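Local atomic coordinates of sugar phosphate isomerase/epimerase (Parabacteroides distasonis, PDB entry 3L23), a protein that probably catalyses the isomerisation or epimerisation of a sugar substrate, and holds a magnesium ion in a xylose isomerase-like TIM barrel. Residues 272-277 with 294-299; 44-49 with 62-67. One frame throughout, in Å; residues are numbered along the deposited sequence. Where two conformers were deposited one is given.

Contact 1 (272-277 with 294-299); sequences YFVELE and DYLIKA. With MG (magnesium ion), chain B; EDO (1,2-ethanediol), chain F.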
loop_
_atom_site.group_PDB
_atom_site.type_symbol
_atom_site.label_atom_id
_atom_site.label_comp_id
_atom_site.label_asym_id
_atom_site.label_seq_id
_atom_site.Cartn_x
_atom_site.Cartn_y
_atom_site.Cartn_z
ATOM N N TYR A 272 8.189 5.762 3.445
ATOM C CA TYR A 272 6.920 5.607 4.082
ATOM C C TYR A 272 5.918 6.577 3.489
ATOM O O TYR A 272 6.288 7.612 2.902
ATOM C CB TYR A 272 6.993 5.769 5.611
ATOM C CG TYR A 272 7.228 7.185 6.085
ATOM C CD1 TYR A 272 6.188 8.087 6.267
ATOM C CD2 TYR A 272 8.498 7.625 6.376
ATOM C CE1 TYR A 272 6.405 9.375 6.718
ATOM C CE2 TYR A 272 8.709 8.924 6.810
ATOM C CZ TYR A 272 7.647 9.782 6.999
ATOM O OH TYR A 272 7.848 11.089 7.437
ATOM N N PHE A 273 4.650 6.213 3.637
ATOM C CA PHE A 273 3.512 7.041 3.213
ATOM C C PHE A 273 2.480 7.218 4.318
ATOM O O PHE A 273 2.054 6.257 4.977
ATOM C CB PHE A 273 2.851 6.445 1.987
ATOM C CG PHE A 273 3.803 6.277 0.857
ATOM C CD1 PHE A 273 4.176 7.369 0.108
ATOM C CD2 PHE A 273 4.468 5.079 0.663
ATOM C CE1 PHE A 273 5.128 7.245 -0.899
ATOM C CE2 PHE A 273 5.388 4.926 -0.344
ATOM C CZ PHE A 273 5.753 6.030 -1.124
ATOM N N VAL A 274 2.100 8.473 4.513
ATOM C CA VAL A 274 0.968 8.825 5.368
ATOM C C VAL A 274 -0.334 8.370 4.766
ATOM O O VAL A 274 -0.590 8.551 3.568
ATOM C CB VAL A 274 0.902 10.393 5.605
ATOM C CG1 VAL A 274 -0.463 10.815 6.171
ATOM C CG2 VAL A 274 2.086 10.825 6.463
ATOM N N GLU A 275 -1.195 7.800 5.607
ATOM C CA GLU A 275 -2.530 7.446 5.196
ATOM C C GLU A 275 -3.556 7.919 6.205
ATOM O O GLU A 275 -3.310 7.872 7.425
ATOM C CB GLU A 275 -2.634 5.941 5.014
ATOM C CG GLU A 275 -4.020 5.558 4.559
ATOM C CD GLU A 275 -4.124 4.122 4.138
ATOM O OE1 GLU A 275 -3.353 3.289 4.602
ATOM O OE2 GLU A 275 -5.023 3.818 3.336
ATOM N N LEU A 276 -4.696 8.401 5.703
ATOM C CA LEU A 276 -5.791 8.880 6.544
ATOM C C LEU A 276 -7.107 8.387 5.959
ATOM O O LEU A 276 -7.393 8.661 4.801
ATOM C CB LEU A 276 -5.764 10.419 6.601
ATOM C CG LEU A 276 -6.803 11.100 7.449
ATOM C CD1 LEU A 276 -6.509 10.788 8.914
ATOM C CD2 LEU A 276 -6.898 12.603 7.135
ATOM N N GLU A 277 -7.900 7.648 6.720
ATOM C CA GLU A 277 -9.199 7.229 6.197
ATOM C C GLU A 277 -10.218 8.344 6.438
ATOM O O GLU A 277 -9.851 9.431 6.893
ATOM C CB GLU A 277 -9.601 5.793 6.661
ATOM C CG GLU A 277 -9.931 5.504 8.077
ATOM C CD GLU A 277 -10.047 3.972 8.246
ATOM O OE1 GLU A 277 -10.960 3.365 7.640
ATOM O OE2 GLU A 277 -9.181 3.379 8.915
ATOM N N ASP A 294 1.815 17.873 10.245
ATOM C CA ASP A 294 2.279 18.718 11.330
ATOM C C ASP A 294 2.764 17.857 12.488
ATOM O O ASP A 294 3.760 18.168 13.108
ATOM C CB ASP A 294 1.178 19.674 11.804
ATOM C CG ASP A 294 0.872 20.801 10.809
ATOM O OD1 ASP A 294 1.720 21.040 9.939
ATOM O OD2 ASP A 294 -0.220 21.456 10.935
ATOM N N TYR A 295 2.093 16.744 12.755
ATOM C CA TYR A 295 2.538 15.815 13.778
ATOM C C TYR A 295 3.941 15.333 13.468
ATOM O O TYR A 295 4.814 15.349 14.332
ATOM C CB TYR A 295 1.550 14.641 13.877
ATOM C CG TYR A 295 1.970 13.561 14.827
ATOM C CD1 TYR A 295 2.814 12.542 14.424
ATOM C CD2 TYR A 295 1.505 13.543 16.128
ATOM C CE1 TYR A 295 3.235 11.568 15.294
ATOM C CE2 TYR A 295 1.886 12.519 17.001
ATOM C CZ TYR A 295 2.748 11.533 16.560
ATOM O OH TYR A 295 3.172 10.516 17.397
ATOM N N LEU A 296 4.183 14.909 12.228
ATOM C CA LEU A 296 5.494 14.369 11.863
ATOM C C LEU A 296 6.577 15.450 11.878
ATOM O O LEU A 296 7.711 15.212 12.297
ATOM C CB LEU A 296 5.435 13.701 10.487
ATOM C CG LEU A 296 4.528 12.486 10.324
ATOM C CD1 LEU A 296 4.518 12.037 8.865
ATOM C CD2 LEU A 296 4.928 11.330 11.262
ATOM N N ILE A 297 6.227 16.624 11.387
ATOM C CA ILE A 297 7.153 17.754 11.396
ATOM C C ILE A 297 7.660 18.103 12.817
ATOM O O ILE A 297 8.865 18.340 13.013
ATOM C CB ILE A 297 6.526 18.961 10.662
ATOM C CG1 ILE A 297 6.449 18.662 9.158
ATOM C CG2 ILE A 297 7.351 20.229 10.920
ATOM C CD1 ILE A 297 5.531 19.582 8.332
ATOM N N LYS A 298 6.748 18.120 13.781
ATOM C CA LYS A 298 7.056 18.428 15.173
ATOM C C LYS A 298 7.675 17.252 15.915
ATOM O O LYS A 298 8.292 17.460 16.923
ATOM C CB LYS A 298 5.791 18.842 15.916
ATOM C CG LYS A 298 5.200 20.147 15.403
ATOM C CD LYS A 298 3.973 20.535 16.231
ATOM N N ALA A 299 7.461 16.021 15.454
ATOM C CA ALA A 299 7.943 14.843 16.184
ATOM C C ALA A 299 9.464 14.753 16.121
ATOM O O ALA A 299 10.027 14.670 15.046
ATOM C CB ALA A 299 7.306 13.549 15.619
HETATM MG MG MG B . -2.725 1.444 4.199
HETATM C C1 EDO F . 8.945 9.356 3.089
HETATM O O1 EDO F . 8.885 8.307 2.099
HETATM C C2 EDO F . 10.275 9.319 3.820
HETATM O O2 EDO F . 11.287 9.603 2.870
HETATM O O HOH W 1 -3.711 1.807 2.079
HETATM O O HOH W 2 -4.694 0.699 4.516
#

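Contact 2 (44-49 with 62-67); sequences SKLELA and MDFKKM. With EDO (1,2-ethanediol), chain F.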
loop_
_atom_site.group_PDB
_atom_site.type_symbol
_atom_site.label_atom_id
_atom_site.label_comp_id
_atom_site.label_asym_id
_atom_site.label_seq_id
_atom_site.Cartn_x
_atom_site.Cartn_y
_atom_site.Cartn_z
ATOM N N SER A 44 6.400 15.528 0.045
ATOM C CA SER A 44 7.264 15.551 -1.135
ATOM C C SER A 44 7.164 14.349 -2.077
ATOM O O SER A 44 7.579 14.438 -3.238
ATOM C CB SER A 44 8.707 15.672 -0.641
ATOM O OG SER A 44 8.977 14.542 0.182
ATOM N N LYS A 45 6.635 13.249 -1.557
ATOM C CA LYS A 45 6.565 11.971 -2.218
ATOM C C LYS A 45 5.131 11.436 -2.230
ATOM O O LYS A 45 4.410 11.511 -1.225
ATOM C CB LYS A 45 7.498 10.970 -1.491
ATOM C CG LYS A 45 8.966 11.332 -1.632
ATOM C CD LYS A 45 9.854 10.749 -0.536
ATOM C CE LYS A 45 10.005 9.237 -0.635
ATOM N NZ LYS A 45 11.083 8.709 0.325
ATOM N N LEU A 46 4.710 10.889 -3.360
ATOM C CA LEU A 46 3.342 10.378 -3.522
ATOM C C LEU A 46 3.312 8.884 -3.766
ATOM O O LEU A 46 4.177 8.373 -4.451
ATOM C CB LEU A 46 2.676 11.034 -4.701
ATOM C CG LEU A 46 2.534 12.556 -4.631
ATOM C CD1 LEU A 46 1.851 13.038 -5.930
ATOM C CD2 LEU A 46 1.801 13.052 -3.365
ATOM N N GLU A 47 2.336 8.214 -3.162
ATOM C CA GLU A 47 1.934 6.890 -3.571
ATOM C C GLU A 47 0.540 7.058 -4.149
ATOM O O GLU A 47 -0.370 7.619 -3.485
ATOM C CB GLU A 47 1.907 5.946 -2.408
ATOM C CG GLU A 47 1.529 4.499 -2.808
ATOM C CD GLU A 47 1.632 3.613 -1.598
ATOM O OE1 GLU A 47 0.790 3.790 -0.679
ATOM O OE2 GLU A 47 2.569 2.776 -1.550
ATOM N N LEU A 48 0.379 6.602 -5.396
ATOM C CA LEU A 48 -0.874 6.742 -6.129
ATOM C C LEU A 48 -1.940 5.743 -5.662
ATOM O O LEU A 48 -1.633 4.721 -5.038
ATOM C CB LEU A 48 -0.628 6.528 -7.622
ATOM C CG LEU A 48 0.474 7.325 -8.297
ATOM C CD1 LEU A 48 0.597 6.902 -9.778
ATOM C CD2 LEU A 48 0.210 8.842 -8.147
ATOM N N ALA A 49 -3.187 6.091 -5.951
ATOM C CA ALA A 49 -4.309 5.182 -5.901
ATOM C C ALA A 49 -5.121 5.558 -7.091
ATOM O O ALA A 49 -4.965 6.666 -7.636
ATOM C CB ALA A 49 -5.125 5.367 -4.650
HETATM N N MSE A 62 0.187 10.709 -17.586
HETATM C CA MSE A 62 1.345 11.560 -17.795
HETATM C C MSE A 62 1.026 13.028 -17.471
HETATM O O MSE A 62 1.904 13.778 -17.052
HETATM C CB MSE A 62 1.895 11.382 -19.209
HETATM C CG MSE A 62 2.313 9.927 -19.537
HETATM SE SE MSE A 62 3.579 9.139 -18.311
HETATM C CE MSE A 62 5.034 10.271 -18.700
ATOM N N ASP A 63 -0.221 13.449 -17.672
ATOM C CA ASP A 63 -0.653 14.794 -17.270
ATOM C C ASP A 63 -0.677 14.964 -15.742
ATOM O O ASP A 63 -0.343 16.016 -15.216
ATOM C CB ASP A 63 -2.035 15.117 -17.849
ATOM C CG ASP A 63 -2.041 15.170 -19.364
ATOM O OD1 ASP A 63 -0.993 15.456 -19.977
ATOM O OD2 ASP A 63 -3.108 14.950 -19.962
ATOM N N PHE A 64 -1.120 13.930 -15.033
ATOM C CA PHE A 64 -1.066 13.916 -13.584
ATOM C C PHE A 64 0.388 13.989 -13.104
ATOM O O PHE A 64 0.728 14.794 -12.234
ATOM C CB PHE A 64 -1.734 12.650 -13.015
ATOM C CG PHE A 64 -1.823 12.631 -11.517
ATOM C CD1 PHE A 64 -0.765 12.186 -10.738
ATOM C CD2 PHE A 64 -2.975 13.040 -10.862
ATOM C CE1 PHE A 64 -0.845 12.154 -9.368
ATOM C CE2 PHE A 64 -3.061 12.997 -9.485
ATOM C CZ PHE A 64 -1.989 12.582 -8.734
ATOM N N LYS A 65 1.247 13.179 -13.689
ATOM C CA LYS A 65 2.671 13.201 -13.368
ATOM C C LYS A 65 3.266 14.604 -13.522
ATOM O O LYS A 65 3.950 15.076 -12.626
ATOM C CB LYS A 65 3.419 12.200 -14.238
ATOM C CG LYS A 65 4.918 12.083 -13.924
ATOM C CD LYS A 65 5.554 11.068 -14.886
ATOM C CE LYS A 65 7.042 10.805 -14.572
ATOM N NZ LYS A 65 7.890 11.931 -14.983
ATOM N N LYS A 66 2.997 15.262 -14.649
ATOM C CA LYS A 66 3.501 16.603 -14.869
ATOM C C LYS A 66 2.969 17.563 -13.818
ATOM O O LYS A 66 3.737 18.389 -13.310
ATOM C CB LYS A 66 3.217 17.120 -16.304
ATOM C CG LYS A 66 3.685 18.611 -16.478
ATOM C CD LYS A 66 3.949 19.108 -17.827
ATOM C CE LYS A 66 4.447 20.600 -17.764
ATOM N NZ LYS A 66 5.602 20.836 -16.793
HETATM N N MSE A 67 1.678 17.496 -13.483
HETATM C CA MSE A 67 1.138 18.444 -12.479
HETATM C C MSE A 67 1.772 18.210 -11.105
HETATM O O MSE A 67 2.077 19.141 -10.386
HETATM C CB MSE A 67 -0.402 18.389 -12.430
HETATM C CG MSE A 67 -1.051 18.964 -13.672
HETATM SE SE MSE A 67 -2.986 19.141 -13.497
HETATM C CE MSE A 67 -3.450 17.296 -13.831
HETATM C C1 EDO F . 8.945 9.356 3.089
HETATM O O1 EDO F . 8.885 8.307 2.099
HETATM C C2 EDO F . 10.275 9.319 3.820
HETATM O O2 EDO F . 11.287 9.603 2.870
#

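Contact 1 (272-277 with 294-299)
This is a small, buried apolar contact on the outer wall of a TIM barrel, where L296 of helix 285-298 meets Y272 and V274 of the barrel strand 272-274. Strand and helix form a β-α unit: the chain leaves the strand and returns as a helix packed against its outer side. One methyl does nearly all the touching. L296 carries its CG beside the backbone N (chi1 -63°), and the extended branch beyond sends CD1 toward the strand, suiting leucine to bridge a gap of 9.7 Å between the CA atoms of V274 and L296. CD1 lies 3.6 Å from CG2 of V274, a β-branched residue at home in a strand, whose side chain presents a methyl to it. CD1 of L296 also comes to the edge of the Y272 ring, near its plane, in van der Waals contact 3.7 Å from OH and slightly farther from CE1. F261 packs edge-to-face with this ring. E275 leaves the strand on the other side, into the barrel. With CG anti to its own N (chi1 -179°), its extended chain carries an anionic oxygen to the cation, OE1 binding the magnesium ion at 2.0 Å; D216, H242 and H165 are the other protein ligands. OE2 of E275 accepts a hydrogen bond from a metal-bound water. At the start of the strand, an ethanediol, probably from the crystallisation liquor, lies over one face of the Y272 ring, toward its rim. Its O1 donates to O of Y272 at 2.8 Å and also accepts from N of Y272, with an N-H...O angle of 160°.

Contact 2 (44-49 with 62-67)
L46 and L48 of strand 45-52 meet one aromatic ring, that of F64 on helix 61-70, while the residues before and between them serve other surroundings. K45 starts the strand with a side chain that bends at chi3 (70°), bringing its amine to both hydroxyls of an ethanediol: NZ donates to O2 at 2.7 Å and to O1 at 2.9 Å. D271 adds a salt bridge, so the long, flexible lysine holds its charge among oxygen atoms. L46 turns its CB toward the helix, but its touch is light, CD1 lying 4.5 Å from CE1 of F64. E47 points to the other side of the strand, into the interior of the TIM barrel. Its OE1 is hydrogen-bonded to NE2 of H242, whose ND1 binds the magnesium ion; E47 is thus a second-shell residue, and the bond would be expected to fix the rotation of the imidazole. Q18 and S77 give the carboxylate further hydrogen bonds. Strand 45-52, helix 61-70 and the parallel neighbour strand 74-79 make a β-α-β crossover, and F64 faces inward from the helix of that unit. L48 makes the closer approach to it: CD2 is 3.7 Å from CE1 of F64, leucine and phenylalanine overlapping side by side and pointing opposite ways. F64 has CG anti to its backbone N (chi1 -175°), which extends the flat, apolar ring from the helix toward the strand; CD1 of L46 and CD2 of L48 come at it at a slant, branched leucines giving the strand's outer face its methyls. I56 also touches F64 and L48.

Overall arrangement
Both contacts are buried, and each joins a strand of the same barrel sheet to the helix that follows it in the chain. They differ in which side carries the large group: in contact 1 a single leucine of the helix reaches an aromatic and a valine on the strand, whereas in contact 2 the helix supplies the aromatic and the strand the leucines. Neither has a hydrogen bond across it; the metal-site chemistry lies on the inner side of the strands, where 272-277 supplies a direct metal ligand and 44-49 a second-shell carboxylate. Inside the barrel the strands meet through F273, whose CD1 lies 3.7 Å from CB of E47. One ethanediol bridges the strand starts, bonded to Y272 and K45.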